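Long-range contacts in 3-oxoacyl-[acyl-carrier-protein] synthase 2 (Rickettsia rickettsii, PDB 4JGA), which probably catalyses the condensation of malonyl-ACP with a growing acyl-ACP, the chain-elongating step of bacterial type II fatty acid synthesis: residues 21-26 against 372-377; 322-327 against 355-360; 190-195 against 207-212; 25-30 against 359-364; 103-108 against 258-263. All coordinates share one frame; numbering follows the deposited sequence. Where two conformers were deposited one is given.

Interaction 1. Residues 21-26 against 372-377. With K (potassium ion), chain C.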
# COMPACT_ATOMS: atom_id res chain seq x y z
N THR A 21 -12.57 -18.06 6.53
CA THR A 21 -12.34 -19.18 7.42
C THR A 21 -11.64 -18.81 8.73
O THR A 21 -11.38 -19.71 9.54
CB THR A 21 -11.51 -20.27 6.72
OG1 THR A 21 -10.23 -19.74 6.34
CG2 THR A 21 -12.25 -20.79 5.45
N GLY A 22 -11.34 -17.54 8.97
CA GLY A 22 -10.72 -17.10 10.24
C GLY A 22 -10.91 -15.62 10.51
O GLY A 22 -10.87 -14.84 9.57
N LEU A 23 -11.12 -15.26 11.78
CA LEU A 23 -11.33 -13.88 12.21
C LEU A 23 -10.39 -13.52 13.35
O LEU A 23 -10.12 -14.34 14.24
CB LEU A 23 -12.74 -13.62 12.68
CG LEU A 23 -13.91 -14.15 11.83
CD1 LEU A 23 -15.22 -13.95 12.58
CD2 LEU A 23 -13.95 -13.46 10.47
N GLY A 24 -9.88 -12.28 13.30
CA GLY A 24 -8.99 -11.73 14.33
C GLY A 24 -9.26 -10.26 14.58
O GLY A 24 -9.38 -9.48 13.61
N LEU A 25 -9.32 -9.87 15.86
CA LEU A 25 -9.65 -8.49 16.23
C LEU A 25 -8.87 -7.99 17.43
O LEU A 25 -8.74 -8.70 18.43
CB LEU A 25 -11.14 -8.35 16.55
CG LEU A 25 -12.10 -8.25 15.40
CD1 LEU A 25 -13.53 -8.31 15.94
CD2 LEU A 25 -11.89 -6.98 14.58
N VAL A 26 -8.35 -6.77 17.32
CA VAL A 26 -7.91 -5.98 18.47
C VAL A 26 -8.58 -4.62 18.34
O VAL A 26 -8.32 -3.88 17.39
CB VAL A 26 -6.40 -5.78 18.51
CG1 VAL A 26 -6.00 -4.94 19.72
CG2 VAL A 26 -5.72 -7.14 18.59
N GLU A 372 -14.68 -3.79 10.39
CA GLU A 372 -16.10 -3.74 10.09
C GLU A 372 -16.56 -4.91 9.19
O GLU A 372 -17.71 -5.36 9.30
CB GLU A 372 -16.41 -2.39 9.46
CG GLU A 372 -16.43 -1.29 10.50
CD GLU A 372 -16.13 0.11 9.95
OE1 GLU A 372 -16.32 0.31 8.72
OE2 GLU A 372 -15.75 1.00 10.77
N PHE A 373 -15.67 -5.38 8.34
CA PHE A 373 -15.88 -6.61 7.58
C PHE A 373 -16.11 -7.81 8.51
O PHE A 373 -16.98 -8.63 8.28
CB PHE A 373 -14.69 -6.86 6.66
CG PHE A 373 -14.79 -8.13 5.84
CD1 PHE A 373 -14.31 -9.32 6.33
CD2 PHE A 373 -15.38 -8.12 4.58
CE1 PHE A 373 -14.38 -10.50 5.60
CE2 PHE A 373 -15.46 -9.28 3.83
CZ PHE A 373 -14.96 -10.49 4.34
N ILE A 374 -15.29 -7.89 9.56
CA ILE A 374 -15.47 -8.91 10.58
C ILE A 374 -16.81 -8.78 11.31
O ILE A 374 -17.55 -9.79 11.46
CB ILE A 374 -14.27 -8.89 11.54
CG1 ILE A 374 -13.03 -9.39 10.79
CG2 ILE A 374 -14.54 -9.75 12.76
CD1 ILE A 374 -11.69 -9.13 11.46
N PHE A 375 -17.16 -7.57 11.74
CA PHE A 375 -18.48 -7.35 12.36
C PHE A 375 -19.60 -7.80 11.44
O PHE A 375 -20.60 -8.37 11.90
CB PHE A 375 -18.70 -5.88 12.77
CG PHE A 375 -17.76 -5.39 13.85
CD1 PHE A 375 -17.14 -6.24 14.73
CD2 PHE A 375 -17.52 -4.02 13.98
CE1 PHE A 375 -16.32 -5.76 15.73
CE2 PHE A 375 -16.66 -3.52 14.97
CZ PHE A 375 -16.08 -4.40 15.84
N SER A 376 -19.41 -7.56 10.14
CA SER A 376 -20.40 -7.92 9.12
C SER A 376 -20.60 -9.45 9.03
O SER A 376 -21.74 -9.94 9.00
CB SER A 376 -20.01 -7.33 7.75
OG SER A 376 -20.03 -5.89 7.78
N ALA A 377 -19.49 -10.18 9.06
CA ALA A 377 -19.54 -11.62 9.11
C ALA A 377 -20.21 -12.13 10.39
O ALA A 377 -20.94 -13.12 10.37
CB ALA A 377 -18.14 -12.18 8.99
K K C . -18.25 -0.39 7.06
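In the core of this thiolase-type fold a buried helix lies against a face of the main sheet, and here Ile-374 of helix 368-382 meets Leu-23, Gly-24 and Leu-25 of strand 18-26. The short segments run at 126° to each other, with their axes 9.1 Å apart at the closest point. Ile-374 does most of the touching. Its CG1 is beside its own backbone N (chi1 -69°) and the chain is extended beyond, which carries CD1 onto the strand backbone, 3.2 Å from Gly-24 O. The other branch, CG2, lies 3.6 Å from Leu-25 CD1, the two side chains lying alongside and pointing opposite ways. Leu-23 is a looser neighbour, its CD2 4.2 Å from Ile-374 CG1. Phe-375 leaves the helix facing away from the strand, yet its ring swings back until CE1 is 3.8 Å from Leu-25 CD1. One turn earlier, Glu-372 OE1 binds the potassium ion at 2.6 Å, while OE2 forms a salt bridge with Lys-358. Asn-324, Ala-325, Ser-417 and Asn-418 complete the ion site. Ser-376 OG and Ser-376 N both donate to Glu-372 O, from opposite faces of the carbonyl. The helix is therefore divided by chemistry: toward the strand it offers only apolar side chains, which pack on Leu-23, Leu-25 and the Gly-24 carbonyl, whereas the ionic and metal bonds are gathered around Glu-372.

Interaction 2. Residues 322-327 against 355-360. With K (potassium ion), chain C.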
# COMPACT_ATOMS: atom_id res chain seq x y z
N TYR A 322 -28.44 -6.17 5.68
CA TYR A 322 -27.78 -5.27 6.63
C TYR A 322 -26.59 -4.61 5.95
O TYR A 322 -25.90 -5.25 5.14
CB TYR A 322 -27.35 -6.03 7.91
CG TYR A 322 -26.39 -5.24 8.78
CD1 TYR A 322 -26.82 -4.11 9.47
CD2 TYR A 322 -25.04 -5.59 8.88
CE1 TYR A 322 -25.95 -3.37 10.25
CE2 TYR A 322 -24.17 -4.85 9.68
CZ TYR A 322 -24.64 -3.74 10.34
OH TYR A 322 -23.78 -2.96 11.12
N ILE A 323 -26.39 -3.34 6.28
CA ILE A 323 -25.31 -2.52 5.77
C ILE A 323 -24.52 -1.98 6.96
O ILE A 323 -25.06 -1.34 7.86
CB ILE A 323 -25.83 -1.31 4.97
CG1 ILE A 323 -26.68 -1.79 3.81
CG2 ILE A 323 -24.66 -0.41 4.50
CD1 ILE A 323 -27.41 -0.68 3.11
N ASN A 324 -23.23 -2.30 6.97
CA ASN A 324 -22.32 -1.71 7.91
C ASN A 324 -21.71 -0.51 7.22
O ASN A 324 -20.86 -0.64 6.31
CB ASN A 324 -21.24 -2.70 8.39
CG ASN A 324 -20.42 -2.13 9.54
OD1 ASN A 324 -19.43 -1.41 9.30
ND2 ASN A 324 -20.84 -2.40 10.80
N ALA A 325 -22.18 0.66 7.62
CA ALA A 325 -21.85 1.90 6.99
C ALA A 325 -20.38 2.29 7.28
O ALA A 325 -19.74 1.73 8.18
CB ALA A 325 -22.79 2.97 7.51
N HIS A 326 -19.85 3.21 6.48
CA HIS A 326 -18.65 3.89 6.84
C HIS A 326 -18.95 4.78 8.06
O HIS A 326 -18.34 4.61 9.11
CB HIS A 326 -18.12 4.72 5.68
CG HIS A 326 -16.74 5.24 5.91
ND1 HIS A 326 -15.70 4.43 6.33
CD2 HIS A 326 -16.22 6.49 5.80
CE1 HIS A 326 -14.59 5.15 6.44
NE2 HIS A 326 -14.88 6.40 6.13
N GLY A 327 -19.97 5.63 7.94
CA GLY A 327 -20.62 6.25 9.09
C GLY A 327 -19.72 6.81 10.17
O GLY A 327 -19.71 6.32 11.33
N SER A 355 -26.18 0.27 10.09
CA SER A 355 -25.62 0.84 11.32
C SER A 355 -24.13 1.15 11.16
O SER A 355 -23.47 0.66 10.25
CB SER A 355 -25.87 -0.09 12.50
OG SER A 355 -25.02 -1.22 12.49
N SER A 356 -23.65 2.05 12.02
CA SER A 356 -22.24 2.36 12.11
C SER A 356 -21.71 1.89 13.44
O SER A 356 -22.13 2.37 14.51
CB SER A 356 -21.97 3.84 11.98
OG SER A 356 -20.59 4.06 12.20
N THR A 357 -20.78 0.96 13.38
CA THR A 357 -20.11 0.52 14.59
C THR A 357 -19.01 1.49 15.03
O THR A 357 -18.43 1.32 16.08
CB THR A 357 -19.52 -0.89 14.40
OG1 THR A 357 -18.87 -0.97 13.12
CG2 THR A 357 -20.63 -1.90 14.47
N LYS A 358 -18.72 2.51 14.22
CA LYS A 358 -17.80 3.56 14.65
C LYS A 358 -18.44 4.36 15.80
O LYS A 358 -17.75 5.06 16.51
CB LYS A 358 -17.46 4.51 13.51
CG LYS A 358 -16.69 3.87 12.35
CD LYS A 358 -16.13 4.94 11.43
CE LYS A 358 -15.21 4.40 10.35
NZ LYS A 358 -15.90 3.44 9.48
N SER A 359 -19.77 4.25 15.93
CA SER A 359 -20.49 4.78 17.09
C SER A 359 -19.97 4.21 18.41
O SER A 359 -20.11 4.85 19.46
CB SER A 359 -22.01 4.50 16.95
OG SER A 359 -22.32 3.14 17.15
N SER A 360 -19.36 3.02 18.35
CA SER A 360 -18.82 2.38 19.55
C SER A 360 -17.31 2.49 19.68
O SER A 360 -16.80 2.79 20.76
CB SER A 360 -19.20 0.92 19.63
OG SER A 360 -18.28 0.24 20.44
K K C . -18.25 -0.39 7.06
O HOH W 1 -19.38 0.93 10.84
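Ser-355 begins the second segment as a parallel bridge partner of Asn-324. Its N donates to Ile-323 O at 3.0 Å, and its O accepts from Ala-325 N at 2.9 Å. Its OG stands between the backbone N and the carbonyl carbon (chi1 75°), which puts it at the edge of the Tyr-322 ring, near the ring plane, where it takes a hydrogen bond from Tyr-322 OH at 2.5 Å. That phenol oxygen also accepts from Asn-324 ND2, and Ser-355 OG is also hydrogen-bonded to Pro-386 O. Ser-356 comes next, at the point where the chain turns toward a helix. Its OG donates to Gly-327 O at 2.6 Å, in the carbonyl plane on a lone pair, and accepts from Lys-358 N at 3.2 Å as a capping bond. Strands 322-324 and 353-355 form the edge of the main sheet, and the first of them ends at the potassium site, where Asn-324 O, Asn-324 OD1 and Ala-325 O all bind the ion. Thr-357 joins this site through a water, which accepts from Thr-357 N and donates to Asn-324 OD1 at 2.8 Å. Lys-358 stretches back along the loop and bends at its last torsion (chi4 60°), bringing NZ 2.7 Å from His-326 O, with the donor tilted 18° from the carbonyl plane. Ser-359 OG turns back to donate to Ser-356 O.

Interaction 3. Residues 190-195 against 207-212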
# COMPACT_ATOMS: atom_id res chain seq x y z
N HIS A 190 -10.06 -2.50 0.94
CA HIS A 190 -9.28 -2.81 -0.27
C HIS A 190 -8.39 -4.02 -0.05
O HIS A 190 -8.30 -4.88 -0.91
CB HIS A 190 -8.41 -1.66 -0.71
CG HIS A 190 -9.14 -0.58 -1.41
ND1 HIS A 190 -9.28 0.67 -0.87
CD2 HIS A 190 -9.79 -0.54 -2.61
CE1 HIS A 190 -9.96 1.44 -1.69
NE2 HIS A 190 -10.29 0.73 -2.75
N ALA A 191 -7.77 -4.14 1.12
CA ALA A 191 -6.91 -5.32 1.39
C ALA A 191 -7.68 -6.63 1.22
O ALA A 191 -7.23 -7.56 0.57
CB ALA A 191 -6.33 -5.23 2.80
N ILE A 192 -8.85 -6.70 1.85
CA ILE A 192 -9.71 -7.89 1.81
C ILE A 192 -10.24 -8.13 0.40
O ILE A 192 -10.20 -9.25 -0.10
CB ILE A 192 -10.83 -7.77 2.86
CG1 ILE A 192 -10.22 -7.93 4.25
CG2 ILE A 192 -11.87 -8.87 2.68
CD1 ILE A 192 -11.14 -7.52 5.38
N GLY A 193 -10.75 -7.09 -0.25
CA GLY A 193 -11.23 -7.22 -1.63
C GLY A 193 -10.13 -7.68 -2.56
O GLY A 193 -10.32 -8.62 -3.34
N ASP A 194 -8.97 -7.04 -2.49
CA ASP A 194 -7.83 -7.51 -3.32
C ASP A 194 -7.40 -8.94 -3.01
O ASP A 194 -7.04 -9.71 -3.92
CB ASP A 194 -6.59 -6.60 -3.11
CG ASP A 194 -6.80 -5.18 -3.61
OD1 ASP A 194 -7.83 -4.87 -4.27
OD2 ASP A 194 -5.91 -4.37 -3.32
N ALA A 195 -7.38 -9.31 -1.73
CA ALA A 195 -7.07 -10.68 -1.36
C ALA A 195 -8.10 -11.67 -1.95
O ALA A 195 -7.75 -12.76 -2.41
CB ALA A 195 -7.00 -10.79 0.14
N MET A 207 -5.41 -16.52 1.83
CA MET A 207 -4.86 -15.17 2.01
C MET A 207 -5.15 -14.65 3.40
O MET A 207 -6.23 -14.83 3.92
CB MET A 207 -5.39 -14.18 0.99
CG MET A 207 -5.03 -14.50 -0.46
SD MET A 207 -3.28 -14.24 -0.85
CE MET A 207 -3.20 -12.48 -0.73
N ILE A 208 -4.13 -14.03 4.00
CA ILE A 208 -4.27 -13.36 5.26
C ILE A 208 -4.45 -11.89 4.91
O ILE A 208 -3.54 -11.27 4.29
CB ILE A 208 -2.99 -13.53 6.11
CG1 ILE A 208 -2.53 -14.99 6.18
CG2 ILE A 208 -3.24 -12.99 7.49
CD1 ILE A 208 -3.60 -16.03 6.48
N ALA A 209 -5.58 -11.31 5.27
CA ALA A 209 -5.87 -9.95 4.84
C ALA A 209 -6.54 -9.05 5.85
O ALA A 209 -7.35 -9.50 6.66
CB ALA A 209 -6.71 -10.00 3.57
N GLY A 210 -6.24 -7.77 5.76
CA GLY A 210 -6.88 -6.75 6.60
C GLY A 210 -5.98 -5.55 6.85
O GLY A 210 -5.07 -5.26 6.08
N GLY A 211 -6.24 -4.88 7.97
CA GLY A 211 -5.65 -3.59 8.28
C GLY A 211 -5.42 -3.40 9.76
O GLY A 211 -6.07 -4.02 10.63
N ALA A 212 -4.44 -2.53 10.02
CA ALA A 212 -4.03 -2.20 11.37
C ALA A 212 -3.60 -0.72 11.41
O ALA A 212 -3.03 -0.19 10.46
CB ALA A 212 -2.88 -3.09 11.78
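Ala-195 and Ala-209 set the spacing, their CB atoms meeting at 3.5 Å. The remaining apolar contacts flank that pair: Ala-195 CB is 3.8 Å from Met-207 CB, and Ile-192 CG1 stands 4.1 Å from Ala-209 CB. With two of the central side chains reduced to a methyl, the axes of the short segments come within 6.4 Å and run nearly antiparallel, at 166°. The arrangement is the return half of a beta-alpha-beta crossover: the chain leaves strand 178-179, climbs helix 187-200 and comes back as strand 206-213, parallel to the first and with strand 122-127 between them in the sheet. A second group of contacts joins side chains to backbone. Ala-191 CB rests 3.5 Å from Gly-210 O, while Ala-209 CB looks back at Ala-191 O. Met-207 CG, beside its own backbone N (chi1 -63°), lies 3.8 Å from Ala-195 O. Gly-210 has a positive phi of 151°, and with its backbone so turned a side chain would jam against the preceding carbonyl. Polar bonding of the helix goes to its other sides: His-190 ND1 and NE2 are bonded to Thr-183 and Ser-285, and Asp-194 OD1 to Tyr-283 and to Gln-179 of the second subunit.

Interaction 4. Residues 25-30 against 359-364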
# COMPACT_ATOMS: atom_id res chain seq x y z
N LEU A 25 -9.32 -9.87 15.86
CA LEU A 25 -9.65 -8.49 16.23
C LEU A 25 -8.87 -7.99 17.43
O LEU A 25 -8.74 -8.70 18.43
CB LEU A 25 -11.14 -8.35 16.55
CG LEU A 25 -12.10 -8.25 15.40
CD1 LEU A 25 -13.53 -8.31 15.94
CD2 LEU A 25 -11.89 -6.98 14.58
N VAL A 26 -8.35 -6.77 17.32
CA VAL A 26 -7.91 -5.98 18.47
C VAL A 26 -8.58 -4.62 18.34
O VAL A 26 -8.32 -3.88 17.39
CB VAL A 26 -6.40 -5.78 18.51
CG1 VAL A 26 -6.00 -4.94 19.72
CG2 VAL A 26 -5.72 -7.14 18.59
N THR A 27 -9.49 -4.33 19.26
CA THR A 27 -10.31 -3.11 19.16
C THR A 27 -10.44 -2.40 20.51
O THR A 27 -10.09 -2.94 21.55
CB THR A 27 -11.74 -3.42 18.64
OG1 THR A 27 -12.54 -3.95 19.70
CG2 THR A 27 -11.71 -4.39 17.42
N PRO A 28 -10.90 -1.15 20.49
CA PRO A 28 -11.12 -0.43 21.72
C PRO A 28 -12.19 -1.06 22.65
O PRO A 28 -12.33 -0.62 23.79
CB PRO A 28 -11.60 0.93 21.22
CG PRO A 28 -10.92 1.10 19.93
CD PRO A 28 -10.97 -0.27 19.32
N VAL A 29 -12.93 -2.07 22.20
CA VAL A 29 -13.82 -2.80 23.11
C VAL A 29 -13.47 -4.27 23.26
O VAL A 29 -14.28 -5.04 23.74
CB VAL A 29 -15.28 -2.62 22.73
CG1 VAL A 29 -15.65 -1.15 22.85
CG2 VAL A 29 -15.56 -3.13 21.33
N GLY A 30 -12.24 -4.68 22.94
CA GLY A 30 -11.84 -6.06 23.20
C GLY A 30 -10.53 -6.46 22.53
O GLY A 30 -10.21 -5.97 21.44
N SER A 359 -19.77 4.25 15.93
CA SER A 359 -20.49 4.78 17.09
C SER A 359 -19.97 4.21 18.41
O SER A 359 -20.11 4.85 19.46
CB SER A 359 -22.01 4.50 16.95
OG SER A 359 -22.32 3.14 17.15
N SER A 360 -19.36 3.02 18.35
CA SER A 360 -18.82 2.38 19.55
C SER A 360 -17.31 2.49 19.68
O SER A 360 -16.80 2.79 20.76
CB SER A 360 -19.20 0.92 19.63
OG SER A 360 -18.28 0.24 20.44
N ILE A 361 -16.57 2.23 18.60
CA ILE A 361 -15.10 2.16 18.69
C ILE A 361 -14.36 3.29 18.02
O ILE A 361 -13.12 3.32 18.04
CB ILE A 361 -14.55 0.83 18.15
CG1 ILE A 361 -14.89 0.60 16.67
CG2 ILE A 361 -15.06 -0.33 18.98
CD1 ILE A 361 -14.19 -0.60 16.05
N GLY A 362 -15.09 4.21 17.42
CA GLY A 362 -14.46 5.29 16.70
C GLY A 362 -13.99 4.82 15.34
O GLY A 362 -14.41 3.76 14.81
N HIS A 363 -13.13 5.64 14.75
CA HIS A 363 -12.70 5.45 13.38
C HIS A 363 -11.24 4.94 13.39
O HIS A 363 -10.31 5.69 13.62
CB HIS A 363 -12.83 6.78 12.66
CG HIS A 363 -12.60 6.71 11.19
ND1 HIS A 363 -12.11 5.58 10.57
CD2 HIS A 363 -12.76 7.64 10.22
CE1 HIS A 363 -12.01 5.81 9.27
NE2 HIS A 363 -12.39 7.05 9.04
N LEU A 364 -11.07 3.65 13.12
CA LEU A 364 -9.75 3.01 13.15
C LEU A 364 -8.94 3.20 11.87
O LEU A 364 -7.94 2.52 11.64
CB LEU A 364 -9.90 1.52 13.47
CG LEU A 364 -9.95 1.17 14.96
CD1 LEU A 364 -11.15 1.77 15.69
CD2 LEU A 364 -9.91 -0.34 15.18
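Ile-361 holds CG1 between its backbone N and carbonyl carbon (chi1 61°), which puts CG2 beside the N and facing Val-29. In Val-29 it is CG2 that sits between N and carbonyl carbon, with CG1 beside the N (chi1 -62°). The two CG2 methyls meet at 3.7 Å, the side chains crossing at about a right angle. The Pro-28 ring also lies crosswise to Ile-361, its CD 3.9 Å from Ile-361 CB and its CG 3.7 Å from Ile-361 O. Further along the second segment, Leu-364 brings CD1 to 4.2 Å from Pro-28 CD. Both residues on the first segment are presented by a type I turn from Thr-27 to Gly-30, closed by Gly-30 N on Thr-27 O at 3.1 Å. Inside it Thr-27 OG1 accepts from Val-29 N at 3.2 Å, making an ST turn, and also bonds to Ser-36 OG. On the second segment Gly-362, with positive phi, takes the chain out of its short helix. The contact thus joins the loop leaving strand 18-26 to the end of helix 358-361, with Ile-40 of helix 33-41 packed on Val-29 and Val-371 of helix 368-382 on Ile-361.

Interaction 5. Residues 103-108 against 258-263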
# COMPACT_ATOMS: atom_id res chain seq x y z
N THR A 103 -2.63 -13.36 14.20
CA THR A 103 -2.36 -14.57 14.96
C THR A 103 -3.70 -15.21 15.38
O THR A 103 -3.91 -16.41 15.15
CB THR A 103 -1.48 -14.28 16.18
OG1 THR A 103 -0.18 -13.84 15.74
CG2 THR A 103 -1.36 -15.54 17.05
N GLU A 104 -4.61 -14.40 15.90
CA GLU A 104 -5.94 -14.88 16.22
C GLU A 104 -6.66 -15.47 14.96
O GLU A 104 -7.23 -16.58 15.01
CB GLU A 104 -6.78 -13.76 16.85
CG GLU A 104 -8.16 -14.28 17.28
CD GLU A 104 -9.10 -13.23 17.83
OE1 GLU A 104 -8.82 -12.02 17.76
OE2 GLU A 104 -10.20 -13.65 18.31
N ALA A 105 -6.63 -14.75 13.83
CA ALA A 105 -7.28 -15.22 12.62
C ALA A 105 -6.69 -16.53 12.12
O ALA A 105 -7.43 -17.45 11.78
CB ALA A 105 -7.21 -14.18 11.53
N VAL A 106 -5.37 -16.61 12.06
CA VAL A 106 -4.72 -17.80 11.57
C VAL A 106 -5.06 -18.99 12.48
O VAL A 106 -5.47 -20.02 11.98
CB VAL A 106 -3.19 -17.63 11.47
CG1 VAL A 106 -2.53 -18.98 11.24
CG2 VAL A 106 -2.87 -16.69 10.33
N GLU A 107 -4.92 -18.82 13.79
CA GLU A 107 -5.28 -19.89 14.73
C GLU A 107 -6.76 -20.26 14.64
O GLU A 107 -7.09 -21.43 14.67
CB GLU A 107 -4.88 -19.52 16.14
CG GLU A 107 -3.38 -19.53 16.33
CD GLU A 107 -2.95 -19.27 17.78
OE1 GLU A 107 -3.87 -19.03 18.63
OE2 GLU A 107 -1.71 -19.27 18.07
N ASP A 108 -7.65 -19.27 14.47
CA ASP A 108 -9.06 -19.54 14.33
C ASP A 108 -9.31 -20.42 13.08
O ASP A 108 -10.12 -21.34 13.11
CB ASP A 108 -9.81 -18.21 14.22
CG ASP A 108 -11.32 -18.39 14.05
OD1 ASP A 108 -11.86 -19.27 14.74
OD2 ASP A 108 -11.94 -17.62 13.26
N ALA A 258 -6.78 -3.40 15.05
CA ALA A 258 -6.62 -4.17 13.85
C ALA A 258 -7.75 -5.18 13.66
O ALA A 258 -8.40 -5.65 14.63
CB ALA A 258 -5.26 -4.88 13.84
N GLY A 259 -7.95 -5.53 12.41
CA GLY A 259 -8.90 -6.54 11.99
C GLY A 259 -8.28 -7.32 10.84
O GLY A 259 -7.90 -6.75 9.84
N VAL A 260 -8.15 -8.63 11.03
CA VAL A 260 -7.55 -9.50 10.05
C VAL A 260 -8.43 -10.71 9.85
O VAL A 260 -9.00 -11.23 10.80
CB VAL A 260 -6.14 -9.93 10.47
CG1 VAL A 260 -5.56 -10.90 9.46
CG2 VAL A 260 -5.24 -8.71 10.57
N VAL A 261 -8.51 -11.16 8.60
CA VAL A 261 -9.24 -12.40 8.24
C VAL A 261 -8.37 -13.36 7.44
O VAL A 261 -7.37 -12.96 6.85
CB VAL A 261 -10.56 -12.09 7.47
CG1 VAL A 261 -11.49 -11.20 8.29
CG2 VAL A 261 -10.28 -11.42 6.12
N VAL A 262 -8.75 -14.62 7.48
CA VAL A 262 -8.27 -15.62 6.55
C VAL A 262 -9.37 -15.84 5.51
O VAL A 262 -10.52 -16.14 5.85
CB VAL A 262 -7.93 -16.95 7.24
CG1 VAL A 262 -7.33 -17.95 6.26
CG2 VAL A 262 -6.95 -16.70 8.40
N LEU A 263 -8.98 -15.63 4.25
CA LEU A 263 -9.78 -15.97 3.08
C LEU A 263 -9.20 -17.19 2.41
O LEU A 263 -7.98 -17.40 2.40
CB LEU A 263 -9.85 -14.82 2.08
CG LEU A 263 -10.34 -13.46 2.58
CD1 LEU A 263 -10.43 -12.53 1.37
CD2 LEU A 263 -11.67 -13.54 3.34
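Ala-105 fits its single methyl against the Val-260 carbonyl and the side chains of Val-260 and Val-262. Its CB is 3.5 Å from Val-260 O, 4.2 Å from Val-260 CG1 and 4.0 Å from Val-262 CG2. Val-262 answers with the same CG2, which lies 3.5 Å from Ala-105 O: with CG1 anti to the backbone N (chi1 -176°), CG2 is the branch left to approach the helix backbone, and it also passes Val-106 N. So small a residue on the helix brings the axes of the two short segments to 7.2 Å, at 27° to one another. Around this apolar core, acidic side chains tie the helix to the neighbouring strand 18-26. Glu-104 OE1 accepts from Leu-25 N and its OE2 from Val-33 N, while Asp-108 OD2 accepts from Leu-23 N and is bonded to Tyr-277 OH. Across the sheet, Val-262 faces both Thr-21 and Gly-22 of strand 18-26, a classic beta bulge, and Val-261 pairs with Ala-209 of strand 206-213. Val-261 turns its side chain the other way, toward Ile-374 and Phe-373 of helix 368-382. An outer helix on one face and a buried helix on the other is part of the five-layered alpha-beta-alpha-beta-alpha arrangement of the thiolase fold.

In the fold
Interactions 1, 3 and 5 gather on neighbouring strands 18-26, 257-265 and 206-213 of one mixed sheet, with centres 8 to 11 Å apart. Helices 368-382 and 187-200 touch each other through Phe-373 and Ile-192. Interaction 4 continues from the end of strand 18-26, sharing Leu-25 and Val-26 with interaction 1, and shares Ser-359 and Ser-360 with interaction 2, which lies at the far edge of the sheet, about 21 Å from interaction 5 between centres. Along the chain, 3 is nested in 5, and interactions 2, 3 and 5 in the long loop closed by 1. Interactions 1 and 4 thus join the N- and C-terminal family regions, and 1 and 2 meet at the potassium ion.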